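Local coordinates for protein Bug27 (Bordetella pertussis, PDB 2QPQ) that is a periplasmic solute-binding protein of the Bug family with a Venus flytrap fold, probably capturing a small ligand for transport, at residues R27-Y32 and K252-D257. Residues are numbered along the deposited sequence; the frame is centred on the assembly and turned at random.
Sequences RLIGNY and KVMQRD
Tyr32 packs against both Val253 and Arg256, its CB resting on the two methyls of Val253, 3.6 Å from Val253 CG2 and 3.7 Å from Val253 CG1; a compact beta-branched residue suits this place, where the two backbones come nearest. With CG anti to its own carbonyl carbon (chi1 -65°), the ring extends past Val253, whose CG1 approaches CD2 of Tyr32 obliquely at 3.9 Å. Arg256 covers one ring face: its CD makes a CH-pi contact, 3.9 Å from the centroid of the Tyr32 ring. A bend about CG-CD (chi3 61°) brings NE over the rim, and Arg256 CZ follows to 3.3 Å from Tyr32 CE1. CD1 and CE1 thus lie against the guanidinium, while Tyr32 CZ is 3.8 Å from Arg256 NE. The two planes are 24° apart, so the long arginine offers both an aliphatic and a flat surface. Arg256 NE also forms a salt bridge with Asp258, which probably helps hold the guanidinium in place. Asn31 OD1 sits over the centre of the opposite ring face, and Leu28 CD1 lies at the ring edge. One turn earlier, Ile29 lies near Met254 CE, though their exact closeness is doubtful; apolar side chains suit this buried place. The contact joins helix 21-35 to helix 240-254 and the turn into helix 257-266, with Val99 of strand 93-109 touching both Ile29 and Met254, while Leu28 and Tyr32 also pack on Val259.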
loop_
_atom_site.group_PDB
_atom_site.type_symbol
_atom_site.label_atom_id
_atom_site.label_comp_id
_atom_site.label_asym_id
_atom_site.label_seq_id
_atom_site.Cartn_x
_atom_site.Cartn_y
_atom_site.Cartn_z
ATOM N N ARG A 27 6.687 13.262 -0.956
ATOM C CA ARG A 27 7.107 14.588 -0.485
ATOM C C ARG A 27 8.474 14.542 0.221
ATOM O O ARG A 27 9.271 15.498 0.080
ATOM C CB ARG A 27 6.006 15.217 0.411
ATOM C CG ARG A 27 4.783 15.532 -0.413
ATOM C CD ARG A 27 3.665 16.173 0.351
ATOM N NE ARG A 27 2.537 16.417 -0.565
ATOM C CZ ARG A 27 2.422 17.466 -1.368
ATOM N NH1 ARG A 27 3.372 18.417 -1.373
ATOM N NH2 ARG A 27 1.350 17.577 -2.153
ATOM N N LEU A 28 8.755 13.430 0.919
ATOM C CA LEU A 28 10.059 13.226 1.575
ATOM C C LEU A 28 11.157 13.126 0.492
ATOM O O LEU A 28 12.188 13.835 0.560
ATOM C CB LEU A 28 10.026 12.003 2.508
ATOM C CG LEU A 28 11.214 11.510 3.370
ATOM C CD1 LEU A 28 11.575 12.532 4.426
ATOM C CD2 LEU A 28 10.881 10.207 4.052
ATOM N N ILE A 29 10.934 12.260 -0.495
ATOM C CA ILE A 29 11.827 12.147 -1.660
ATOM C C ILE A 29 12.009 13.488 -2.368
ATOM O O ILE A 29 13.145 13.917 -2.623
ATOM C CB ILE A 29 11.348 11.035 -2.678
ATOM C CG1 ILE A 29 11.478 9.643 -2.076
ATOM C CG2 ILE A 29 12.164 11.058 -4.005
ATOM C CD1 ILE A 29 10.550 8.604 -2.780
ATOM N N GLY A 30 10.902 14.166 -2.653
ATOM C CA GLY A 30 10.913 15.397 -3.431
ATOM C C GLY A 30 11.762 16.493 -2.803
ATOM O O GLY A 30 12.487 17.201 -3.508
ATOM N N ASN A 31 11.637 16.605 -1.476
ATOM C CA ASN A 31 12.427 17.462 -0.595
ATOM C C ASN A 31 13.939 17.291 -0.725
ATOM O O ASN A 31 14.651 18.263 -0.885
ATOM C CB ASN A 31 11.990 17.264 0.878
ATOM C CG ASN A 31 12.788 18.157 1.876
ATOM O OD1 ASN A 31 13.574 17.657 2.716
ATOM N ND2 ASN A 31 12.577 19.482 1.785
ATOM N N TYR A 32 14.424 16.069 -0.599
ATOM C CA TYR A 32 15.854 15.785 -0.687
ATOM C C TYR A 32 16.392 15.706 -2.119
ATOM O O TYR A 32 17.573 15.941 -2.350
ATOM C CB TYR A 32 16.190 14.512 0.064
ATOM C CG TYR A 32 15.962 14.632 1.544
ATOM C CD1 TYR A 32 16.805 15.398 2.333
ATOM C CD2 TYR A 32 14.895 13.975 2.157
ATOM C CE1 TYR A 32 16.597 15.531 3.701
ATOM C CE2 TYR A 32 14.680 14.088 3.527
ATOM C CZ TYR A 32 15.544 14.869 4.295
ATOM O OH TYR A 32 15.325 14.989 5.651
ATOM N N LYS A 252 19.964 7.187 -3.004
ATOM C CA LYS A 252 20.796 8.038 -2.166
ATOM C C LYS A 252 19.989 8.787 -1.084
ATOM O O LYS A 252 20.411 8.848 0.069
ATOM C CB LYS A 252 21.636 9.013 -3.013
ATOM C CG LYS A 252 22.960 8.372 -3.458
ATOM C CD LYS A 252 23.561 9.036 -4.690
ATOM C CE LYS A 252 24.766 8.238 -5.253
ATOM N NZ LYS A 252 25.126 8.618 -6.689
ATOM N N VAL A 253 18.828 9.319 -1.458
ATOM C CA VAL A 253 17.878 9.874 -0.486
ATOM C C VAL A 253 17.444 8.848 0.552
ATOM O O VAL A 253 17.462 9.133 1.748
ATOM C CB VAL A 253 16.611 10.478 -1.156
ATOM C CG1 VAL A 253 15.604 10.912 -0.083
ATOM C CG2 VAL A 253 16.980 11.655 -2.012
ATOM N N MET A 254 17.048 7.661 0.105
ATOM C CA MET A 254 16.560 6.644 1.020
ATOM C C MET A 254 17.649 6.177 2.002
ATOM O O MET A 254 17.349 5.823 3.161
ATOM C CB MET A 254 15.925 5.470 0.272
ATOM C CG MET A 254 14.712 5.883 -0.579
ATOM S SD MET A 254 13.388 6.591 0.421
ATOM C CE MET A 254 13.414 8.284 0.019
ATOM N N GLN A 255 18.902 6.236 1.551
ATOM C CA GLN A 255 20.058 5.857 2.375
ATOM C C GLN A 255 20.386 6.836 3.515
ATOM O O GLN A 255 21.180 6.512 4.396
ATOM C CB GLN A 255 21.275 5.677 1.471
ATOM C CG GLN A 255 21.211 4.399 0.643
ATOM C CD GLN A 255 22.195 4.412 -0.512
ATOM O OE1 GLN A 255 23.126 5.249 -0.553
ATOM N NE2 GLN A 255 22.006 3.492 -1.465
ATOM N N ARG A 256 19.821 8.036 3.488
ATOM C CA ARG A 256 20.066 9.022 4.537
ATOM C C ARG A 256 19.700 8.446 5.916
ATOM O O ARG A 256 18.668 7.783 6.038
ATOM C CB ARG A 256 19.259 10.289 4.263
ATOM C CG ARG A 256 19.641 11.036 3.012
ATOM C CD ARG A 256 18.740 12.218 2.864
ATOM N NE ARG A 256 18.887 13.125 4.001
ATOM C CZ ARG A 256 19.588 14.264 3.987
ATOM N NH1 ARG A 256 20.202 14.661 2.882
ATOM N NH2 ARG A 256 19.647 15.028 5.075
ATOM N N ASP A 257 20.551 8.656 6.940
ATOM C CA ASP A 257 20.224 8.234 8.321
ATOM C C ASP A 257 18.894 8.835 8.767
ATOM O O ASP A 257 18.052 8.155 9.369
ATOM C CB ASP A 257 21.273 8.739 9.337
ATOM C CG ASP A 257 22.602 8.066 9.221
ATOM O OD1 ASP A 257 22.702 6.918 8.724
ATOM O OD2 ASP A 257 23.575 8.706 9.703
#